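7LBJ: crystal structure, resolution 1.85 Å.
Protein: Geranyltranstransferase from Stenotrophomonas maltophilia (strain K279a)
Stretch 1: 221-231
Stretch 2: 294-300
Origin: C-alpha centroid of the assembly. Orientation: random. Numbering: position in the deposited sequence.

Stretch 1, residues 221-231: LAFQVRDDILD
Stretch 2 294-300: LAVERDH

Residues 221-231 are helical throughout, within a longer helix, phi/psi near -60/-44, with i to i+4 bonds such as Arg226 N to Ala222 O (3.0 Å). Residues 294-297 end a second helix; phi falls to -120° at Glu297, and Arg298 (-61/148) is the first to leave helical values, carrying the chain to its C-terminal carboxylate at His300. Both stretches advance in the same sense: CA of Phe223 lies 4.8 Å from CA of Ala295, CA of Arg226 6.0 Å from CA of Val296, and CA of Leu230 7.7 Å from CA of Asp299, so the chains diverge.

Arg298 (chi p, t, t, -73°) points its CB sideways, but its end comes nearer the 221-231 helix. Its guanidinium lies flat on the Phe223 ring (chi1 t, chi2 86°), centres 3.9 Å apart, planes at 15°, a cation-pi stack. Arg298 NH2 forms a salt bridge with Asp227 OD1 (2.5 Å), which lies at the guanidinium edge near its plane, and donates a hydrogen bond to Phe223 O (3.2 Å). Arg298 NH1 donates a weak hydrogen bond to Leu294 O (3.3 Å).

Arg226 (t, p, t, 175°) reciprocates: its NE (3.2 Å) and NH2 (3.1 Å) both donate to Arg298 O, forking on one carbonyl. Two apolar contacts lie toward the N-terminal ends of the stretches: Phe223 CD1 to Ala295 CB, 4.1 Å; Ala222 CB to Val296 CG2, 4.2 Å. Leu230 (m, t) places CD1 4.0 Å from His300 OXT, in a poorly ordered tail where the side chains of Asp299 and His300 are modelled only to CB.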

# COMPACT_ATOMS: atom_id res chain seq x y z
N LEU A 221 22.31 8.16 -1.69
CA LEU A 221 22.84 9.34 -1.02
C LEU A 221 23.41 10.33 -2.04
O LEU A 221 23.15 11.54 -1.95
CB LEU A 221 23.91 8.95 0.01
CG LEU A 221 24.52 10.11 0.80
CD1 LEU A 221 23.44 10.90 1.51
CD2 LEU A 221 25.59 9.62 1.85
N ALA A 222 24.17 9.84 -3.03
CA ALA A 222 24.75 10.74 -4.02
C ALA A 222 23.68 11.60 -4.68
O ALA A 222 23.87 12.80 -4.87
CB ALA A 222 25.51 9.93 -5.08
N PHE A 223 22.55 10.99 -5.05
CA PHE A 223 21.48 11.74 -5.69
C PHE A 223 21.05 12.91 -4.82
O PHE A 223 20.83 14.02 -5.32
CB PHE A 223 20.32 10.78 -5.96
CG PHE A 223 19.28 11.32 -6.88
CD1 PHE A 223 19.41 11.19 -8.25
CD2 PHE A 223 18.13 11.93 -6.37
CE1 PHE A 223 18.42 11.67 -9.12
CE2 PHE A 223 17.14 12.43 -7.23
CZ PHE A 223 17.29 12.29 -8.61
N GLN A 224 20.95 12.69 -3.51
CA GLN A 224 20.46 13.74 -2.63
C GLN A 224 21.51 14.82 -2.37
O GLN A 224 21.17 16.00 -2.29
CB GLN A 224 20.00 13.12 -1.31
CG GLN A 224 19.42 14.14 -0.36
CD GLN A 224 18.16 14.79 -0.91
OE1 GLN A 224 17.34 14.11 -1.54
NE2 GLN A 224 18.01 16.10 -0.72
N VAL A 225 22.78 14.44 -2.21
CA VAL A 225 23.84 15.45 -2.08
C VAL A 225 23.87 16.34 -3.32
O VAL A 225 23.94 17.58 -3.23
CB VAL A 225 25.20 14.77 -1.84
CG1 VAL A 225 26.33 15.81 -1.81
CG2 VAL A 225 25.18 13.98 -0.52
N ARG A 226 23.80 15.73 -4.51
CA ARG A 226 23.76 16.51 -5.76
C ARG A 226 22.58 17.47 -5.77
O ARG A 226 22.71 18.63 -6.17
CB ARG A 226 23.69 15.57 -6.97
CG ARG A 226 23.56 16.28 -8.33
CD ARG A 226 24.64 17.34 -8.49
NE ARG A 226 24.72 17.91 -9.83
CZ ARG A 226 25.52 18.92 -10.17
NH1 ARG A 226 26.29 19.52 -9.27
NH2 ARG A 226 25.54 19.33 -11.43
N ASP A 227 21.40 16.98 -5.36
CA ASP A 227 20.21 17.82 -5.32
C ASP A 227 20.44 19.03 -4.42
O ASP A 227 20.11 20.16 -4.79
CB ASP A 227 19.01 17.01 -4.82
CG ASP A 227 18.24 16.32 -5.95
OD1 ASP A 227 18.71 16.33 -7.11
OD2 ASP A 227 17.14 15.78 -5.68
N ASP A 228 21.01 18.80 -3.23
CA ASP A 228 21.31 19.89 -2.32
C ASP A 228 22.24 20.91 -2.96
O ASP A 228 22.03 22.12 -2.83
CB ASP A 228 21.95 19.36 -1.04
CG ASP A 228 20.93 18.83 -0.06
OD1 ASP A 228 19.73 18.74 -0.43
OD2 ASP A 228 21.33 18.51 1.08
N ILE A 229 23.29 20.43 -3.63
CA ILE A 229 24.22 21.35 -4.29
C ILE A 229 23.50 22.17 -5.35
O ILE A 229 23.70 23.39 -5.46
CB ILE A 229 25.42 20.57 -4.86
CG1 ILE A 229 26.31 20.06 -3.73
CG2 ILE A 229 26.24 21.46 -5.80
CD1 ILE A 229 27.26 18.96 -4.17
N LEU A 230 22.64 21.52 -6.13
CA LEU A 230 21.91 22.22 -7.19
C LEU A 230 20.97 23.27 -6.62
O LEU A 230 20.84 24.36 -7.18
CB LEU A 230 21.14 21.22 -8.05
CG LEU A 230 21.99 20.31 -8.93
CD1 LEU A 230 21.11 19.23 -9.54
CD2 LEU A 230 22.69 21.12 -10.00
N ASP A 231 20.28 22.94 -5.52
CA ASP A 231 19.39 23.90 -4.87
C ASP A 231 20.12 25.19 -4.51
O ASP A 231 19.60 26.29 -4.73
CB ASP A 231 18.76 23.27 -3.62
CG ASP A 231 17.66 22.28 -3.95
OD1 ASP A 231 17.19 22.26 -5.11
OD2 ASP A 231 17.27 21.52 -3.05
N LEU A 294 24.75 9.83 -13.87
CA LEU A 294 23.60 10.74 -13.89
C LEU A 294 23.26 11.24 -12.49
O LEU A 294 22.90 12.41 -12.32
CB LEU A 294 22.38 10.05 -14.50
CG LEU A 294 22.43 9.87 -16.02
CD1 LEU A 294 21.18 9.13 -16.47
CD2 LEU A 294 22.58 11.22 -16.75
N ALA A 295 23.38 10.38 -11.48
CA ALA A 295 23.07 10.81 -10.12
C ALA A 295 24.04 11.89 -9.64
O ALA A 295 23.68 12.69 -8.78
CB ALA A 295 23.09 9.61 -9.17
N VAL A 296 25.24 11.94 -10.20
CA VAL A 296 26.28 12.83 -9.70
C VAL A 296 26.39 14.09 -10.55
O VAL A 296 26.77 15.16 -10.06
CB VAL A 296 27.62 12.07 -9.64
CG1 VAL A 296 28.79 13.00 -9.43
CG2 VAL A 296 27.54 11.00 -8.54
N GLU A 297 26.04 13.98 -11.84
CA GLU A 297 26.44 14.98 -12.82
C GLU A 297 25.30 15.69 -13.52
O GLU A 297 25.56 16.67 -14.22
CB GLU A 297 27.34 14.35 -13.89
CG GLU A 297 28.53 13.61 -13.32
CD GLU A 297 29.65 13.46 -14.33
OE1 GLU A 297 29.50 13.95 -15.47
OE2 GLU A 297 30.68 12.84 -13.97
N ARG A 298 24.06 15.23 -13.36
CA ARG A 298 22.96 15.86 -14.09
C ARG A 298 22.82 17.32 -13.68
O ARG A 298 23.12 17.71 -12.54
CB ARG A 298 21.66 15.10 -13.84
CG ARG A 298 21.05 15.36 -12.47
CD ARG A 298 20.20 14.19 -11.98
NE ARG A 298 19.73 14.43 -10.63
CZ ARG A 298 20.50 14.38 -9.56
NH1 ARG A 298 21.77 14.05 -9.66
NH2 ARG A 298 19.99 14.66 -8.37
N ASP A 299 22.38 18.14 -14.64
CA ASP A 299 22.20 19.57 -14.41
C ASP A 299 20.81 19.93 -13.91
O ASP A 299 20.62 21.03 -13.38
CB ASP A 299 22.50 20.36 -15.69
N HIS A 300 19.83 19.04 -14.09
CA HIS A 300 18.47 19.29 -13.64
C HIS A 300 18.11 18.33 -12.52
O HIS A 300 18.31 17.12 -12.63
CB HIS A 300 17.48 19.16 -14.81
OXT HIS A 300 17.60 18.75 -11.48